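Local structure of pre-crRNA processing endonuclease (4R0J) at residues D151-S154 against Q155-E159; P39-Q42 against A43-I47; T196-N200 against G201-F205. The protein probably acts as the Cas5-family endonuclease of a type I-C CRISPR system, binding precursor CRISPR RNA and cutting it into mature guide units. All coordinates share one frame; numbering follows the deposited sequence.

Contact 1. Residues D151-S154 against Q155-E159; sequences DEIS and QEEYE
The ring of Tyr-158 meets the tip of Ile-153 at its edge: methyl CD1 lies near the ring plane, 4.2 Å from Tyr-158 CD1, and 3.9 Å from Tyr-158 CB. The ring also engages Lys-65 in a cation-pi contact and meets Tyr-12 with the two planes at about 45°. A second flat group, the carboxylate of Glu-157, is approached at OE1, whose anti lone pair, pointing away from the other oxygen, accepts from Ser-154 N at 3.0 Å. The Glu-157 chain runs extended beyond CG and crosses the branched side of Ile-153, bringing OE1 to 3.4 Å from Ile-153 CA. In return, Ser-154 OG sits between its own backbone N and carbonyl carbon (chi1 70°), where it accepts from Glu-157 N at 2.9 Å. These reciprocal bonds form a capping box with Ser-154 as N-cap: the hydroxyl of Ser-154 takes the Glu-157 amide at the helix start, and the carboxylate of Glu-157 takes the Ser-154 amide. The turn itself is closed by Tyr-158 N donating to Ser-154 O at 2.8 Å. On the exposed side Gln-155 NE2 reaches Glu-159 OE2 from above the carboxylate plane, at 2.9 Å, linking residues one turn apart. The box lies where the chain passes from strand 147-152 into helix 155-160. That strand runs alongside strand 11-17, to which Ile-153 is bonded through its backbone at Tyr-12, while Ile-153 and Tyr-158 both rest on Leu-100 of strand 97-107, and the Tyr-158 hydroxyl is hydrogen-bonded to Glu-63 of strand 57-66.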
loop_
_atom_site.group_PDB
_atom_site.type_symbol
_atom_site.label_atom_id
_atom_site.label_comp_id
_atom_site.label_asym_id
_atom_site.label_seq_id
_atom_site.Cartn_x
_atom_site.Cartn_y
_atom_site.Cartn_z
ATOM N N ASP A 151 5.710 -5.045 10.904
ATOM C CA ASP A 151 5.262 -5.846 12.037
ATOM C C ASP A 151 3.737 -5.802 12.167
ATOM O O ASP A 151 3.085 -4.943 11.571
ATOM C CB ASP A 151 5.987 -5.464 13.339
ATOM C CG ASP A 151 5.575 -4.105 13.881
ATOM O OD1 ASP A 151 5.570 -3.120 13.112
ATOM O OD2 ASP A 151 5.276 -4.022 15.095
ATOM N N GLU A 152 3.165 -6.759 12.888
ATOM C CA GLU A 152 1.713 -6.814 13.006
ATOM C C GLU A 152 1.235 -5.924 14.140
ATOM O O GLU A 152 1.854 -5.865 15.202
ATOM C CB GLU A 152 1.209 -8.251 13.213
ATOM C CG GLU A 152 -0.318 -8.376 13.075
ATOM C CD GLU A 152 -0.834 -9.807 13.198
ATOM O OE1 GLU A 152 -0.565 -10.451 14.237
ATOM O OE2 GLU A 152 -1.518 -10.283 12.258
ATOM N N ILE A 153 0.138 -5.215 13.900
ATOM C CA ILE A 153 -0.528 -4.481 14.965
ATOM C C ILE A 153 -1.968 -4.957 15.077
ATOM O O ILE A 153 -2.500 -5.564 14.152
ATOM C CB ILE A 153 -0.515 -2.972 14.713
ATOM C CG1 ILE A 153 -1.108 -2.659 13.341
ATOM C CG2 ILE A 153 0.899 -2.428 14.820
ATOM C CD1 ILE A 153 -1.351 -1.177 13.106
ATOM N N SER A 154 -2.590 -4.677 16.215
ATOM C CA SER A 154 -3.981 -5.038 16.444
ATOM C C SER A 154 -4.889 -3.955 15.873
ATOM O O SER A 154 -4.436 -2.849 15.588
ATOM C CB SER A 154 -4.247 -5.172 17.937
ATOM O OG SER A 154 -4.200 -3.903 18.562
ATOM N N GLN A 155 -6.168 -4.274 15.708
ATOM C CA GLN A 155 -7.134 -3.274 15.271
ATOM C C GLN A 155 -7.157 -2.112 16.259
ATOM O O GLN A 155 -7.272 -0.956 15.869
ATOM C CB GLN A 155 -8.531 -3.886 15.171
ATOM C CG GLN A 155 -9.579 -2.908 14.673
ATOM C CD GLN A 155 -10.977 -3.489 14.707
ATOM O OE1 GLN A 155 -11.157 -4.688 14.917
ATOM N NE2 GLN A 155 -11.976 -2.639 14.503
ATOM N N GLU A 156 -7.052 -2.444 17.542
ATOM C CA GLU A 156 -7.033 -1.451 18.611
ATOM C C GLU A 156 -5.859 -0.507 18.409
ATOM O O GLU A 156 -6.001 0.710 18.505
ATOM C CB GLU A 156 -6.934 -2.152 19.973
ATOM C CG GLU A 156 -6.377 -1.291 21.101
ATOM C CD GLU A 156 -7.447 -0.502 21.823
ATOM O OE1 GLU A 156 -8.123 0.325 21.172
ATOM O OE2 GLU A 156 -7.614 -0.712 23.045
ATOM N N GLU A 157 -4.696 -1.073 18.106
ATOM C CA GLU A 157 -3.513 -0.258 17.830
ATOM C C GLU A 157 -3.682 0.574 16.562
ATOM O O GLU A 157 -3.381 1.762 16.545
ATOM C CB GLU A 157 -2.258 -1.130 17.762
ATOM C CG GLU A 157 -1.747 -1.538 19.137
ATOM C CD GLU A 157 -0.640 -2.575 19.086
ATOM O OE1 GLU A 157 -0.722 -3.502 18.255
ATOM O OE2 GLU A 157 0.310 -2.466 19.890
ATOM N N TYR A 158 -4.166 -0.049 15.496
ATOM C CA TYR A 158 -4.427 0.689 14.268
ATOM C C TYR A 158 -5.289 1.928 14.536
ATOM O O TYR A 158 -5.063 2.991 13.957
ATOM C CB TYR A 158 -5.113 -0.211 13.247
ATOM C CG TYR A 158 -5.437 0.500 11.956
ATOM C CD1 TYR A 158 -4.454 0.702 10.993
ATOM C CD2 TYR A 158 -6.724 0.969 11.699
ATOM C CE1 TYR A 158 -4.742 1.351 9.808
ATOM C CE2 TYR A 158 -7.021 1.617 10.511
ATOM C CZ TYR A 158 -6.019 1.805 9.572
ATOM O OH TYR A 158 -6.293 2.445 8.385
ATOM N N GLU A 159 -6.271 1.780 15.421
ATOM C CA GLU A 159 -7.202 2.864 15.739
ATOM C C GLU A 159 -6.645 3.904 16.714
ATOM O O GLU A 159 -7.106 5.044 16.725
ATOM C CB GLU A 159 -8.521 2.296 16.283
ATOM C CG GLU A 159 -9.341 1.540 15.246
ATOM C CD GLU A 159 -10.473 0.738 15.856
ATOM O OE1 GLU A 159 -10.603 0.734 17.101
ATOM O OE2 GLU A 159 -11.231 0.106 15.088
#

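Contact 2. Residues P39-Q42 against A43-I47; sequences PTRQ and ALQGI. With SO4 (sulfate ion), chain B.
With chi1 at 57°, Thr-40 carries OG1 between its backbone N and carbonyl carbon, which turns the hydroxyl oxygen to the start of the helix, 3.0 Å from Ala-43 N. The long chain of Arg-41 leaves in another direction: it is extended as far as CD and bent at chi3 (90°), so that the guanidinium swings edge-on to a sulfate ion whose sulfur lies in its plane. NH1 of Arg-41 donates almost straight to sulfate O4 at 2.8 Å (176°), while NH2 of the same residue reaches sulfate O2 at 2.6 Å along a more bent path. Tyr-181 OH and Gln-208 N also bind this anion, which probably came from the crystallisation liquor. Thr-40 is the N-cap of helix 41-51, the first helix of a ferredoxin-like arrangement common to Cas5 and other RAMP proteins, lying between strands 11-17 and 57-66 in the chain. Thr-40 thereby serves the helix twice, since its carbonyl O takes Leu-44 N at 3.0 Å in addition to the capping bond through OG1. The series continues with Gln-45 N to Arg-41 O at 2.8 Å and Gly-46 N to Gln-42 O at 3.1 Å. Pro-39, just ahead of the cap, lays CB against Leu-44 CD2 at 3.7 Å, its ring slanting across the branched end of the leucine. Leu-44 also packs on Ile-61, Val-64 and Val-101 of the sheet beneath, and Gln-45 NE2 is held by the carbonyl of Asn-59, near the start of strand 57-66.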
loop_
_atom_site.group_PDB
_atom_site.type_symbol
_atom_site.label_atom_id
_atom_site.label_comp_id
_atom_site.label_asym_id
_atom_site.label_seq_id
_atom_site.Cartn_x
_atom_site.Cartn_y
_atom_site.Cartn_z
ATOM N N PRO A 39 2.487 7.108 0.342
ATOM C CA PRO A 39 2.465 5.975 -0.599
ATOM C C PRO A 39 1.261 6.042 -1.533
ATOM O O PRO A 39 0.178 6.491 -1.160
ATOM C CB PRO A 39 2.292 4.748 0.301
ATOM C CG PRO A 39 2.491 5.213 1.706
ATOM C CD PRO A 39 2.265 6.693 1.739
ATOM N N THR A 40 1.465 5.556 -2.746
ATOM C CA THR A 40 0.373 5.328 -3.667
ATOM C C THR A 40 -0.260 3.959 -3.375
ATOM O O THR A 40 0.320 3.113 -2.664
ATOM C CB THR A 40 0.931 5.286 -5.085
ATOM O OG1 THR A 40 1.936 4.266 -5.141
ATOM C CG2 THR A 40 1.593 6.611 -5.479
ATOM N N ARG A 41 -1.429 3.699 -3.946
ATOM C CA ARG A 41 -1.985 2.363 -3.793
ATOM C C ARG A 41 -1.013 1.348 -4.383
ATOM O O ARG A 41 -0.788 0.302 -3.788
ATOM C CB ARG A 41 -3.358 2.194 -4.433
ATOM C CG ARG A 41 -4.093 1.002 -3.796
ATOM C CD ARG A 41 -5.441 0.700 -4.408
ATOM N NE ARG A 41 -5.326 -0.245 -5.515
ATOM C CZ ARG A 41 -6.347 -0.938 -6.012
ATOM N NH1 ARG A 41 -6.152 -1.775 -7.026
ATOM N NH2 ARG A 41 -7.561 -0.796 -5.493
ATOM N N GLN A 42 -0.429 1.674 -5.532
ATOM C CA GLN A 42 0.551 0.774 -6.164
ATOM C C GLN A 42 1.649 0.375 -5.177
ATOM O O GLN A 42 1.989 -0.800 -5.045
ATOM C CB GLN A 42 1.194 1.416 -7.388
ATOM C CG GLN A 42 2.123 0.427 -8.119
ATOM C CD GLN A 42 3.129 1.095 -9.027
ATOM O OE1 GLN A 42 3.578 2.207 -8.768
ATOM N NE2 GLN A 42 3.492 0.409 -10.111
ATOM N N ALA A 43 2.221 1.365 -4.497
ATOM C CA ALA A 43 3.312 1.101 -3.563
ATOM C C ALA A 43 2.870 0.221 -2.409
ATOM O O ALA A 43 3.594 -0.696 -2.011
ATOM C CB ALA A 43 3.904 2.408 -3.035
ATOM N N LEU A 44 1.695 0.514 -1.855
ATOM C CA LEU A 44 1.168 -0.268 -0.743
ATOM C C LEU A 44 0.875 -1.700 -1.172
ATOM O O LEU A 44 1.124 -2.636 -0.429
ATOM C CB LEU A 44 -0.093 0.370 -0.191
ATOM C CG LEU A 44 0.227 1.721 0.428
ATOM C CD1 LEU A 44 -1.065 2.380 0.867
ATOM C CD2 LEU A 44 1.172 1.526 1.618
ATOM N N GLN A 45 0.328 -1.846 -2.369
ATOM C CA GLN A 45 0.085 -3.165 -2.940
ATOM C C GLN A 45 1.377 -3.965 -2.969
ATOM O O GLN A 45 1.382 -5.156 -2.663
ATOM C CB GLN A 45 -0.431 -3.041 -4.376
ATOM C CG GLN A 45 -1.008 -4.341 -4.933
ATOM C CD GLN A 45 -2.404 -4.619 -4.404
ATOM O OE1 GLN A 45 -3.232 -3.717 -4.320
ATOM N NE2 GLN A 45 -2.670 -5.873 -4.050
ATOM N N GLY A 46 2.469 -3.308 -3.357
ATOM C CA GLY A 46 3.751 -3.987 -3.506
ATOM C C GLY A 46 4.248 -4.404 -2.141
ATOM O O GLY A 46 4.820 -5.474 -1.975
ATOM N N ILE A 47 4.021 -3.551 -1.148
ATOM C CA ILE A 47 4.429 -3.881 0.216
ATOM C C ILE A 47 3.654 -5.070 0.778
ATOM O O ILE A 47 4.245 -6.020 1.310
ATOM C CB ILE A 47 4.294 -2.657 1.151
ATOM C CG1 ILE A 47 5.318 -1.595 0.741
ATOM C CG2 ILE A 47 4.526 -3.080 2.597
ATOM C CD1 ILE A 47 5.058 -0.215 1.359
HETATM S S SO4 B . -9.432 -2.646 -7.686
HETATM O O1 SO4 B . -10.468 -2.785 -8.707
HETATM O O2 SO4 B . -9.170 -1.225 -7.459
HETATM O O3 SO4 B . -9.889 -3.258 -6.442
HETATM O O4 SO4 B . -8.209 -3.317 -8.134
#

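Contact 3. Residues T196-N200 against G201-F205; sequences TVMEN and GAIKF
Glu-199 and Ala-202 bond through both their backbones: Glu-199 N donates to Ala-202 O at 2.9 Å, and Ala-202 N returns the bond to Glu-199 O, also at 2.9 Å. The second donor stands well above the carbonyl plane, 65° out of it. Between them Asn-200 and Gly-201, both with positive phi, form a type I' turn, and this pair of bonds makes a hydrogen-bonded antiparallel bridge at the end of the hairpin. Gly-201 adopts a backbone conformation in which a beta carbon would jam against the carbonyl O of Asn-200. Its N donates to water 3 at 2.9 Å. Asn-200 OD1 is satisfied by Gly-167 N. Beyond the bridge the strands part, their short axes lying at 140°, and water takes over the pairing. Water 1 accepts from Lys-204 N at 3.0 Å and donates to Val-197 O at 2.7 Å; water 2 accepts from Val-197 N, with only a weak link to Lys-204 O. Apolar groups fill the other side, where Met-198, a selenomethionine, sets CB 3.7 Å from Ile-203 CG1. Its CG stands anti to the backbone N (chi1 180°), which places it over the turn, 3.4 Å from Gly-201 C. Ile-203 CG2 in turn covers one face of the Phe-205 ring, offset toward its rim. Lys-204 NZ forms a salt bridge with Glu-63 of strand 57-66. The chemistry implies a hairpin pinned directly at its turn, while water relays bonds where the strands diverge.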
loop_
_atom_site.group_PDB
_atom_site.type_symbol
_atom_site.label_atom_id
_atom_site.label_comp_id
_atom_site.label_asym_id
_atom_site.label_seq_id
_atom_site.Cartn_x
_atom_site.Cartn_y
_atom_site.Cartn_z
ATOM N N THR A 196 -6.501 12.589 -3.936
ATOM C CA THR A 196 -6.037 11.966 -2.699
ATOM C C THR A 196 -6.249 12.905 -1.518
ATOM O O THR A 196 -5.667 13.981 -1.476
ATOM C CB THR A 196 -4.552 11.616 -2.802
ATOM O OG1 THR A 196 -4.362 10.701 -3.894
ATOM C CG2 THR A 196 -4.064 10.967 -1.516
ATOM N N VAL A 197 -7.091 12.495 -0.572
ATOM C CA VAL A 197 -7.376 13.325 0.611
ATOM C C VAL A 197 -6.940 12.547 1.854
ATOM O O VAL A 197 -7.261 11.366 2.014
ATOM C CB VAL A 197 -8.865 13.674 0.703
ATOM C CG1 VAL A 197 -9.181 14.369 2.028
ATOM C CG2 VAL A 197 -9.290 14.538 -0.488
HETATM N N MSE A 198 -6.191 13.206 2.727
HETATM C CA MSE A 198 -5.751 12.585 3.966
HETATM C C MSE A 198 -6.510 13.255 5.110
HETATM O O MSE A 198 -6.321 14.427 5.379
HETATM C CB MSE A 198 -4.243 12.762 4.146
HETATM C CG MSE A 198 -3.676 12.147 5.428
HETATM SE SE MSE A 198 -1.725 12.303 5.519
HETATM C CE MSE A 198 -1.612 14.272 5.516
ATOM N N GLU A 199 -7.381 12.479 5.744
ATOM C CA GLU A 199 -8.271 12.955 6.782
ATOM C C GLU A 199 -7.800 12.420 8.135
ATOM O O GLU A 199 -7.863 11.206 8.398
ATOM C CB GLU A 199 -9.691 12.481 6.495
ATOM C CG GLU A 199 -10.734 13.076 7.439
ATOM C CD GLU A 199 -12.151 12.697 7.044
ATOM O OE1 GLU A 199 -12.372 11.537 6.627
ATOM O OE2 GLU A 199 -13.039 13.564 7.132
ATOM N N ASN A 200 -7.316 13.331 8.974
ATOM C CA ASN A 200 -6.732 12.979 10.267
ATOM C C ASN A 200 -5.651 11.917 10.136
ATOM O O ASN A 200 -5.523 11.030 10.988
ATOM C CB ASN A 200 -7.822 12.535 11.235
ATOM C CG ASN A 200 -8.791 13.646 11.534
ATOM O OD1 ASN A 200 -8.384 14.791 11.772
ATOM N ND2 ASN A 200 -10.078 13.337 11.491
ATOM N N GLY A 201 -4.876 12.031 9.062
ATOM C CA GLY A 201 -3.774 11.127 8.776
ATOM C C GLY A 201 -4.137 9.884 7.985
ATOM O O GLY A 201 -3.245 9.109 7.613
ATOM N N ALA A 202 -5.431 9.676 7.744
ATOM C CA ALA A 202 -5.897 8.466 7.073
ATOM C C ALA A 202 -6.247 8.709 5.609
ATOM O O ALA A 202 -6.936 9.680 5.278
ATOM C CB ALA A 202 -7.096 7.889 7.808
ATOM N N ILE A 203 -5.786 7.808 4.744
ATOM C CA ILE A 203 -6.131 7.860 3.333
ATOM C C ILE A 203 -6.843 6.565 2.970
ATOM O O ILE A 203 -6.323 5.473 3.222
ATOM C CB ILE A 203 -4.865 7.993 2.462
ATOM C CG1 ILE A 203 -4.123 9.283 2.802
ATOM C CG2 ILE A 203 -5.219 7.946 0.965
ATOM C CD1 ILE A 203 -2.728 9.348 2.179
ATOM N N LYS A 204 -8.031 6.693 2.386
ATOM C CA LYS A 204 -8.780 5.548 1.895
ATOM C C LYS A 204 -8.506 5.382 0.410
ATOM O O LYS A 204 -8.206 6.354 -0.289
ATOM C CB LYS A 204 -10.278 5.748 2.122
ATOM C CG LYS A 204 -10.678 5.946 3.571
ATOM C CD LYS A 204 -12.185 6.095 3.675
ATOM C CE LYS A 204 -12.615 6.360 5.107
ATOM N NZ LYS A 204 -12.207 5.237 5.995
ATOM N N PHE A 205 -8.583 4.149 -0.072
ATOM C CA PHE A 205 -8.314 3.886 -1.473
ATOM C C PHE A 205 -9.550 3.363 -2.168
ATOM O O PHE A 205 -10.121 2.357 -1.752
ATOM C CB PHE A 205 -7.129 2.919 -1.640
ATOM C CG PHE A 205 -5.834 3.496 -1.172
ATOM C CD1 PHE A 205 -5.089 4.314 -2.000
ATOM C CD2 PHE A 205 -5.397 3.281 0.126
ATOM C CE1 PHE A 205 -3.912 4.880 -1.563
ATOM C CE2 PHE A 205 -4.217 3.846 0.575
ATOM C CZ PHE A 205 -3.473 4.656 -0.265
HETATM O O HOH W 1 -9.001 9.365 1.572
HETATM O O HOH W 2 -8.347 9.679 -1.154
HETATM O O HOH W 3 -4.611 14.537 7.618
#

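Along the chain the order is contact 2, contact 1, contact 3. Strands 147-152, 11-17, 97-107 and 57-66 lie side by side in that order and, with helices 41-51 and 120-132, form a ferredoxin-like core. Contact 2 starts its first helix, with its centre about 3 Å from that of the chain; contact 1 leaves its last strand. Contact 3 turns the hairpin of strands 191-199 and 202-215, which extends the same sheet beyond strand 57-66. Contacts 2 and 3, centres about 14 Å apart, touch where Phe-205 CE2 meets Leu-44 CD1 at 3.5 Å, so helix and hairpin pack directly. Contact 1 touches neither, its centre standing 18 to 19 Å from theirs.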